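Local structure of Lpg2148(MvcA) (Legionella pneumophila subsp. pneumophila str. Philadelphia 1, 6K11) at residues A[228-240]-A[246-258]. The protein probably acts as a deamidase-type deubiquitinase that regulates the activity of the ubiquitin-conjugating enzyme UBE2N. Residues are numbered along the deposited sequence; the frame is centred on the assembly and turned at random.
Sequences WIGSHSFTIYIPQ and PRQFYPYQAYFGS
His232 reaches across to Gln253 and Tyr255 where the hairpin strands diverge. Its CB bond heads toward 246-258, and a first torsion of -172° sets the ring anti to the backbone N. CG then lies 3.8 Å from Tyr255 CE2, and ND1 meets CD2 and CE2 of the same phenol ring, whose CD2 sits over one face of the imidazole, offset toward the rim, with the two planes oblique at 37°. His232 CE1 comes edge-on, 3.3 Å from Ala254 O, the carbonyl of the residue after Gln253. CD2 is turned toward Gln253 OE1, and at the tip NE2 donates to that oxygen (2.8 Å, nearly straight). The bond lies in the imidazole plane but reaches the amide from above, 61° out of its carbonyl plane, and together with Tyr255 CD2 over one face of the imidazole it should restrict ring rotation. Water 1 joins Ser233 O to Ala254 N here. Further along, Thr235 and Tyr252 form one antiparallel hydrogen-bonded pair and Tyr237 and Tyr250 another, with Ile236 and Pro251 the non-hydrogen-bonded pair between. On the Ile236 face, CG2 of Ile236 meets the Phe249 ring edge at CD2 (3.7 Å), and Ile238 CG1 packs on Phe249 CB. On the other face Tyr237 and Tyr252 run side by side, CB of Tyr237 3.7 Å from CE2 of Tyr252; their hydroxyls bond to Gly5 O and His9 ND1 of helix 4-19. Near the turn, waters 4 and 5 link Pro239 O to Gln248 N and Arg247 NE. His232 also touches Cys71 at the start of helix 71-83, consistent with a Cys-His-Gln catalytic triad as in related deamidases. Strand 250-252 thus edges the antiparallel sheet, strand 228-238 pairs on its other side with strand 120-129, and helices 4-19 and 71-83 pack against the Thr235 face.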
ATOM      1  N   TRP A 228       6.232  -6.327  10.346  1.00 38.30           N
ATOM      2  CA  TRP A 228       6.330  -5.510   9.143  1.00 44.04           C
ATOM      3  C   TRP A 228       4.947  -5.285   8.539  1.00 42.95           C
ATOM      4  O   TRP A 228       4.094  -6.182   8.546  1.00 41.44           O
ATOM      5  CB  TRP A 228       7.251  -6.179   8.128  1.00 43.76           C
ATOM      6  CG  TRP A 228       8.687  -6.267   8.588  1.00 45.88           C
ATOM      7  CD1 TRP A 228       9.271  -7.297   9.280  1.00 45.57           C
ATOM      8  CD2 TRP A 228       9.716  -5.284   8.388  1.00 43.97           C
ATOM      9  NE1 TRP A 228      10.603  -7.019   9.508  1.00 44.96           N
ATOM     10  CE2 TRP A 228      10.898  -5.788   8.975  1.00 45.90           C
ATOM     11  CE3 TRP A 228       9.752  -4.029   7.765  1.00 41.51           C
ATOM     12  CZ2 TRP A 228      12.101  -5.079   8.961  1.00 42.30           C
ATOM     13  CZ3 TRP A 228      10.947  -3.323   7.752  1.00 39.27           C
ATOM     14  CH2 TRP A 228      12.106  -3.851   8.348  1.00 44.43           C
ATOM     15  N   ILE A 229       4.713  -4.074   8.038  1.00 41.02           N
ATOM     16  CA  ILE A 229       3.437  -3.730   7.416  1.00 41.92           C
ATOM     17  C   ILE A 229       3.701  -2.932   6.139  1.00 41.61           C
ATOM     18  O   ILE A 229       4.653  -2.150   6.072  1.00 34.28           O
ATOM     19  CB  ILE A 229       2.533  -2.955   8.399  1.00 39.09           C
ATOM     20  CG1 ILE A 229       1.177  -2.629   7.780  1.00 43.13           C
ATOM     21  CG2 ILE A 229       3.210  -1.695   8.887  1.00 43.63           C
ATOM     22  CD1 ILE A 229       0.240  -1.968   8.764  1.00 49.36           C
ATOM     23  N   GLY A 230       2.865  -3.152   5.125  1.00 40.77           N
ATOM     24  CA  GLY A 230       3.004  -2.480   3.842  1.00 40.72           C
ATOM     25  C   GLY A 230       3.041  -0.965   3.946  1.00 43.26           C
ATOM     26  O   GLY A 230       2.174  -0.347   4.576  1.00 39.35           O
ATOM     27  N   SER A 231       4.059  -0.355   3.351  1.00 38.48           N
ATOM     28  CA  SER A 231       4.181   1.098   3.300  1.00 37.30           C
ATOM     29  C   SER A 231       3.900   1.660   1.913  1.00 37.80           C
ATOM     30  O   SER A 231       3.282   2.721   1.792  1.00 32.10           O
ATOM     31  CB  SER A 231       5.590   1.525   3.754  1.00 38.75           C
ATOM     32  OG  SER A 231       5.725   2.937   3.829  1.00 41.31           O
ATOM     33  N   HIS A 232       4.316   0.963   0.859  1.00 32.96           N
ATOM     34  CA  HIS A 232       4.190   1.509  -0.485  1.00 32.93           C
ATOM     35  C   HIS A 232       4.360   0.366  -1.469  1.00 33.46           C
ATOM     36  O   HIS A 232       4.956  -0.668  -1.153  1.00 32.21           O
ATOM     37  CB  HIS A 232       5.219   2.637  -0.727  1.00 30.74           C
ATOM     38  CG  HIS A 232       5.031   3.378  -2.018  1.00 30.28           C
ATOM     39  ND1 HIS A 232       3.787   3.709  -2.514  1.00 27.45           N
ATOM     40  CD2 HIS A 232       5.933   3.871  -2.905  1.00 30.62           C
ATOM     41  CE1 HIS A 232       3.929   4.354  -3.663  1.00 29.79           C
ATOM     42  NE2 HIS A 232       5.221   4.475  -3.917  1.00 27.92           N
ATOM     43  N   SER A 233       3.797   0.561  -2.654  1.00 32.53           N
ATOM     44  CA  SER A 233       3.856  -0.398  -3.745  1.00 32.55           C
ATOM     45  C   SER A 233       4.095   0.392  -5.021  1.00 30.51           C
ATOM     46  O   SER A 233       3.582   1.503  -5.156  1.00 29.68           O
ATOM     47  CB  SER A 233       2.543  -1.187  -3.839  1.00 30.78           C
ATOM     48  OG  SER A 233       2.384  -1.775  -5.120  1.00 33.46           O
ATOM     49  N   PHE A 234       4.902  -0.149  -5.927  1.00 28.72           N
ATOM     50  CA  PHE A 234       5.086   0.487  -7.228  1.00 30.74           C
ATOM     51  C   PHE A 234       5.654  -0.538  -8.187  1.00 29.85           C
ATOM     52  O   PHE A 234       6.046  -1.641  -7.795  1.00 31.47           O
ATOM     53  CB  PHE A 234       5.990   1.741  -7.158  1.00 30.15           C
ATOM     54  CG  PHE A 234       7.423   1.482  -6.717  1.00 32.55           C
ATOM     55  CD1 PHE A 234       7.746   1.365  -5.364  1.00 33.60           C
ATOM     56  CD2 PHE A 234       8.457   1.427  -7.657  1.00 33.59           C
ATOM     57  CE1 PHE A 234       9.057   1.159  -4.956  1.00 32.61           C
ATOM     58  CE2 PHE A 234       9.774   1.237  -7.253  1.00 35.06           C
ATOM     59  CZ  PHE A 234      10.073   1.093  -5.892  1.00 28.36           C
ATOM     60  N   THR A 235       5.687  -0.163  -9.461  1.00 31.74           N
ATOM     61  CA  THR A 235       6.237  -1.022 -10.485  1.00 31.02           C
ATOM     62  C   THR A 235       7.265  -0.237 -11.282  1.00 32.81           C
ATOM     63  O   THR A 235       7.284   0.999 -11.290  1.00 30.43           O
ATOM     64  CB  THR A 235       5.134  -1.582 -11.412  1.00 32.10           C
ATOM     65  OG1 THR A 235       4.336  -0.498 -11.924  1.00 30.98           O
ATOM     66  CG2 THR A 235       4.235  -2.543 -10.653  1.00 33.71           C
ATOM     67  N   ILE A 236       8.138  -0.980 -11.946  1.00 32.33           N
ATOM     68  CA  ILE A 236       9.101  -0.417 -12.876  1.00 29.55           C
ATOM     69  C   ILE A 236       9.037  -1.268 -14.132  1.00 33.50           C
ATOM     70  O   ILE A 236       9.018  -2.503 -14.049  1.00 34.87           O
ATOM     71  CB  ILE A 236      10.528  -0.390 -12.296  1.00 31.51           C
ATOM     72  CG1 ILE A 236      10.667   0.748 -11.266  1.00 33.94           C
ATOM     73  CG2 ILE A 236      11.557  -0.200 -13.424  1.00 34.42           C
ATOM     74  CD1 ILE A 236      12.041   0.831 -10.648  1.00 33.98           C
ATOM     75  N   TYR A 237       8.993  -0.611 -15.286  1.00 34.03           N
ATOM     76  CA  TYR A 237       8.921  -1.296 -16.572  1.00 37.59           C
ATOM     77  C   TYR A 237      10.182  -0.965 -17.357  1.00 34.75           C
ATOM     78  O   TYR A 237      10.553   0.206 -17.484  1.00 32.18           O
ATOM     79  CB  TYR A 237       7.662  -0.876 -17.338  1.00 33.87           C
ATOM     80  CG  TYR A 237       7.529  -1.468 -18.727  1.00 33.44           C
ATOM     81  CD1 TYR A 237       7.544  -2.851 -18.933  1.00 36.39           C
ATOM     82  CD2 TYR A 237       7.373  -0.637 -19.831  1.00 33.72           C
ATOM     83  CE1 TYR A 237       7.408  -3.392 -20.219  1.00 34.80           C
ATOM     84  CE2 TYR A 237       7.237  -1.165 -21.114  1.00 36.55           C
ATOM     85  CZ  TYR A 237       7.265  -2.543 -21.298  1.00 37.29           C
ATOM     86  OH  TYR A 237       7.138  -3.059 -22.576  1.00 40.70           O
ATOM     87  N   ILE A 238      10.853  -1.993 -17.855  1.00 36.44           N
ATOM     88  CA  ILE A 238      12.080  -1.834 -18.622  1.00 35.62           C
ATOM     89  C   ILE A 238      11.854  -2.426 -20.010  1.00 38.40           C
ATOM     90  O   ILE A 238      11.980  -3.636 -20.210  1.00 38.26           O
ATOM     91  CB  ILE A 238      13.280  -2.495 -17.922  1.00 36.95           C
ATOM     92  CG1 ILE A 238      13.416  -1.968 -16.493  1.00 34.74           C
ATOM     93  CG2 ILE A 238      14.567  -2.212 -18.713  1.00 38.08           C
ATOM     94  CD1 ILE A 238      14.169  -2.903 -15.558  1.00 40.30           C
ATOM     95  N   PRO A 239      11.486  -1.603 -20.988  1.00 36.88           N
ATOM     96  CA  PRO A 239      11.203  -2.117 -22.328  1.00 40.42           C
ATOM     97  C   PRO A 239      12.485  -2.425 -23.093  1.00 45.19           C
ATOM     98  O   PRO A 239      13.561  -1.886 -22.818  1.00 39.40           O
ATOM     99  CB  PRO A 239      10.430  -0.972 -22.995  1.00 39.57           C
ATOM    100  CG  PRO A 239      10.923   0.270 -22.292  1.00 39.16           C
ATOM    101  CD  PRO A 239      11.217  -0.156 -20.875  1.00 37.01           C
ATOM    102  N   GLN A 240      12.344  -3.319 -24.074  1.00 48.41           N
ATOM    103  CA  GLN A 240      13.474  -3.691 -24.914  1.00 48.49           C
ATOM    104  C   GLN A 240      14.027  -2.476 -25.649  1.00 50.54           C
ATOM    105  O   GLN A 240      13.291  -1.560 -26.037  1.00 48.38           O
ATOM    106  CB  GLN A 240      13.055  -4.757 -25.924  1.00 50.19           C
ATOM    107  CG  GLN A 240      12.006  -4.255 -26.890  1.00 50.58           C
ATOM    108  CD  GLN A 240      11.447  -5.342 -27.785  1.00 56.18           C
ATOM    109  OE1 GLN A 240      10.221  -5.475 -27.929  1.00 50.47           O
ATOM    110  NE2 GLN A 240      12.340  -6.126 -28.397  1.00 52.16           N
ATOM    111  N   PRO A 246      20.778   2.799 -25.106  1.00 58.72           N
ATOM    112  CA  PRO A 246      20.898   2.504 -23.673  1.00 55.64           C
ATOM    113  C   PRO A 246      19.567   2.068 -23.071  1.00 54.97           C
ATOM    114  O   PRO A 246      18.497   2.557 -23.445  1.00 54.11           O
ATOM    115  CB  PRO A 246      21.376   3.833 -23.076  1.00 54.95           C
ATOM    116  CG  PRO A 246      20.892   4.875 -24.034  1.00 58.85           C
ATOM    117  CD  PRO A 246      20.972   4.232 -25.396  1.00 59.44           C
ATOM    118  N   ARG A 247      19.646   1.129 -22.133  1.00 53.29           N
ATOM    119  CA  ARG A 247      18.450   0.617 -21.477  1.00 52.99           C
ATOM    120  C   ARG A 247      17.860   1.678 -20.552  1.00 50.33           C
ATOM    121  O   ARG A 247      18.591   2.400 -19.866  1.00 51.90           O
ATOM    122  CB  ARG A 247      18.795  -0.656 -20.711  1.00 55.46           C
ATOM    123  CG  ARG A 247      17.853  -1.026 -19.596  1.00 49.70           C
ATOM    124  CD  ARG A 247      18.283  -2.341 -18.981  1.00 53.15           C
ATOM    125  NE  ARG A 247      17.692  -3.485 -19.669  1.00 57.11           N
ATOM    126  CZ  ARG A 247      17.996  -4.754 -19.405  1.00 57.31           C
ATOM    127  NH1 ARG A 247      18.899  -5.042 -18.475  1.00 55.78           N
ATOM    128  NH2 ARG A 247      17.403  -5.732 -20.072  1.00 57.33           N
ATOM    129  N   GLN A 248      16.527   1.796 -20.563  1.00 46.40           N
ATOM    130  CA  GLN A 248      15.808   2.804 -19.789  1.00 41.54           C
ATOM    131  C   GLN A 248      14.745   2.121 -18.941  1.00 40.60           C
ATOM    132  O   GLN A 248      14.183   1.099 -19.338  1.00 38.26           O
ATOM    133  CB  GLN A 248      15.138   3.862 -20.691  1.00 43.74           C
ATOM    134  CG  GLN A 248      16.037   4.450 -21.767  1.00 48.01           C
ATOM    135  CD  GLN A 248      16.986   5.494 -21.225  1.00 52.45           C
ATOM    136  OE1 GLN A 248      16.891   5.898 -20.062  1.00 51.19           O
ATOM    137  NE2 GLN A 248      17.911   5.948 -22.070  1.00 50.03           N
ATOM    138  N   PHE A 249      14.479   2.692 -17.765  1.00 38.01           N
ATOM    139  CA  PHE A 249      13.452   2.189 -16.858  1.00 34.40           C
ATOM    140  C   PHE A 249      12.442   3.287 -16.573  1.00 33.61           C
ATOM    141  O   PHE A 249      12.767   4.480 -16.631  1.00 33.04           O
ATOM    142  CB  PHE A 249      14.043   1.705 -15.528  1.00 33.52           C
ATOM    143  CG  PHE A 249      14.255   2.810 -14.502  1.00 38.00           C
ATOM    144  CD1 PHE A 249      15.378   3.627 -14.561  1.00 36.32           C
ATOM    145  CD2 PHE A 249      13.338   3.013 -13.466  1.00 31.58           C
ATOM    146  CE1 PHE A 249      15.583   4.637 -13.629  1.00 35.32           C
ATOM    147  CE2 PHE A 249      13.539   4.030 -12.530  1.00 33.69           C
ATOM    148  CZ  PHE A 249      14.675   4.833 -12.606  1.00 33.67           C
ATOM    149  N   TYR A 250      11.210   2.884 -16.264  1.00 30.98           N
ATOM    150  CA  TYR A 250      10.154   3.850 -15.956  1.00 34.24           C
ATOM    151  C   TYR A 250       9.419   3.391 -14.709  1.00 30.78           C
ATOM    152  O   TYR A 250       8.823   2.298 -14.720  1.00 30.52           O
ATOM    153  CB  TYR A 250       9.191   4.012 -17.134  1.00 31.95           C
ATOM    154  CG  TYR A 250       9.917   4.505 -18.363  1.00 35.80           C
ATOM    155  CD1 TYR A 250      10.147   5.863 -18.561  1.00 35.81           C
ATOM    156  CD2 TYR A 250      10.433   3.607 -19.286  1.00 38.08           C
ATOM    157  CE1 TYR A 250      10.843   6.313 -19.684  1.00 38.27           C
ATOM    158  CE2 TYR A 250      11.127   4.046 -20.404  1.00 40.86           C
ATOM    159  CZ  TYR A 250      11.328   5.396 -20.597  1.00 39.60           C
ATOM    160  OH  TYR A 250      12.020   5.831 -21.706  1.00 43.30           O
ATOM    161  N   PRO A 251       9.432   4.170 -13.625  1.00 31.12           N
ATOM    162  CA  PRO A 251       8.616   3.820 -12.460  1.00 29.98           C
ATOM    163  C   PRO A 251       7.211   4.379 -12.596  1.00 28.84           C
ATOM    164  O   PRO A 251       6.999   5.494 -13.086  1.00 29.19           O
ATOM    165  CB  PRO A 251       9.369   4.483 -11.294  1.00 28.80           C
ATOM    166  CG  PRO A 251       9.995   5.717 -11.915  1.00 30.62           C
ATOM    167  CD  PRO A 251      10.248   5.379 -13.389  1.00 31.97           C
ATOM    168  N   TYR A 252       6.247   3.574 -12.139  1.00 30.74           N
ATOM    169  CA  TYR A 252       4.825   3.890 -12.159  1.00 29.58           C
ATOM    170  C   TYR A 252       4.261   3.751 -10.752  1.00 28.32           C
ATOM    171  O   TYR A 252       4.528   2.749 -10.071  1.00 31.82           O
ATOM    172  CB  TYR A 252       4.042   2.928 -13.079  1.00 28.05           C
ATOM    173  CG  TYR A 252       4.555   2.756 -14.494  1.00 29.66           C
ATOM    174  CD1 TYR A 252       5.163   3.793 -15.184  1.00 30.33           C
ATOM    175  CD2 TYR A 252       4.387   1.531 -15.152  1.00 31.40           C
ATOM    176  CE1 TYR A 252       5.619   3.596 -16.516  1.00 32.02           C
ATOM    177  CE2 TYR A 252       4.825   1.336 -16.442  1.00 33.19           C
ATOM    178  CZ  TYR A 252       5.431   2.360 -17.120  1.00 29.42           C
ATOM    179  OH  TYR A 252       5.844   2.118 -18.414  1.00 32.29           O
ATOM    180  N   GLN A 253       3.442   4.715 -10.328  1.00 27.65           N
ATOM    181  CA  GLN A 253       2.835   4.575  -9.011  1.00 29.55           C
ATOM    182  C   GLN A 253       1.657   5.521  -8.817  1.00 27.16           C
ATOM    183  O   GLN A 253       1.495   6.519  -9.527  1.00 26.38           O
ATOM    184  CB  GLN A 253       3.865   4.838  -7.903  1.00 29.40           C
ATOM    185  CG  GLN A 253       4.376   6.288  -7.891  1.00 26.01           C
ATOM    186  CD  GLN A 253       5.043   6.613  -6.582  1.00 28.56           C
ATOM    187  OE1 GLN A 253       6.001   5.945  -6.198  1.00 30.32           O
ATOM    188  NE2 GLN A 253       4.521   7.597  -5.870  1.00 26.60           N
ATOM    189  N   ALA A 254       0.846   5.184  -7.818  1.00 26.02           N
ATOM    190  CA  ALA A 254      -0.049   6.097  -7.117  1.00 28.15           C
ATOM    191  C   ALA A 254       0.351   6.128  -5.642  1.00 26.89           C
ATOM    192  O   ALA A 254       1.108   5.277  -5.167  1.00 26.31           O
ATOM    193  CB  ALA A 254      -1.527   5.662  -7.250  1.00 28.16           C
ATOM    194  N   TYR A 255      -0.121   7.146  -4.925  1.00 28.11           N
ATOM    195  CA  TYR A 255       0.123   7.249  -3.482  1.00 28.62           C
ATOM    196  C   TYR A 255      -1.128   7.832  -2.840  1.00 25.48           C
ATOM    197  O   TYR A 255      -1.449   9.007  -3.055  1.00 27.00           O
ATOM    198  CB  TYR A 255       1.368   8.096  -3.173  1.00 23.27           C
ATOM    199  CG  TYR A 255       1.997   7.721  -1.850  1.00 30.04           C
ATOM    200  CD1 TYR A 255       1.346   7.997  -0.645  1.00 28.06           C
ATOM    201  CD2 TYR A 255       3.216   7.050  -1.801  1.00 31.19           C
ATOM    202  CE1 TYR A 255       1.916   7.623   0.591  1.00 35.58           C
ATOM    203  CE2 TYR A 255       3.795   6.685  -0.583  1.00 29.94           C
ATOM    204  CZ  TYR A 255       3.139   6.959   0.604  1.00 34.37           C
ATOM    205  OH  TYR A 255       3.722   6.575   1.790  1.00 32.63           O
ATOM    206  N   PHE A 256      -1.849   7.004  -2.073  1.00 27.59           N
ATOM    207  CA  PHE A 256      -3.136   7.410  -1.508  1.00 30.28           C
ATOM    208  C   PHE A 256      -3.021   8.702  -0.704  1.00 28.90           C
ATOM    209  O   PHE A 256      -2.125   8.850   0.138  1.00 28.39           O
ATOM    210  CB  PHE A 256      -3.706   6.298  -0.611  1.00 31.68           C
ATOM    211  CG  PHE A 256      -5.121   6.567  -0.136  1.00 34.30           C
ATOM    212  CD1 PHE A 256      -5.359   7.320   1.008  1.00 39.21           C
ATOM    213  CD2 PHE A 256      -6.215   6.065  -0.840  1.00 35.86           C
ATOM    214  CE1 PHE A 256      -6.656   7.579   1.432  1.00 35.45           C
ATOM    215  CE2 PHE A 256      -7.514   6.312  -0.409  1.00 38.28           C
ATOM    216  CZ  PHE A 256      -7.730   7.066   0.723  1.00 36.54           C
ATOM    217  N   GLY A 257      -3.954   9.621  -0.945  1.00 29.03           N
ATOM    218  CA  GLY A 257      -3.961  10.927  -0.298  1.00 30.99           C
ATOM    219  C   GLY A 257      -3.028  11.940  -0.918  1.00 30.80           C
ATOM    220  O   GLY A 257      -3.088  13.123  -0.551  1.00 30.41           O
ATOM    221  N   SER A 258      -2.173  11.519  -1.855  1.00 27.93           N
ATOM    222  CA  SER A 258      -1.212  12.411  -2.495  1.00 27.72           C
ATOM    223  C   SER A 258      -1.490  12.583  -3.983  1.00 29.00           C
ATOM    224  O   SER A 258      -1.662  13.721  -4.432  1.00 27.74           O
ATOM    225  CB  SER A 258       0.221  11.908  -2.276  1.00 26.56           C
ATOM    226  OG  SER A 258       1.144  12.768  -2.941  1.00 27.87           O
TER
HETATM  227  O   HOH W   1       1.831   2.255  -7.140  1.00 27.76           O
HETATM  228  O   HOH W   2       2.512   0.726  -9.990  1.00 31.24           O
HETATM  229  O   HOH W   3      14.378  -5.263 -20.574  1.00 46.91           O
HETATM  230  O   HOH W   4      14.613   0.569 -22.046  1.00 44.78           O
HETATM  231  O   HOH W   5      16.069  -3.264 -22.172  1.00 54.36           O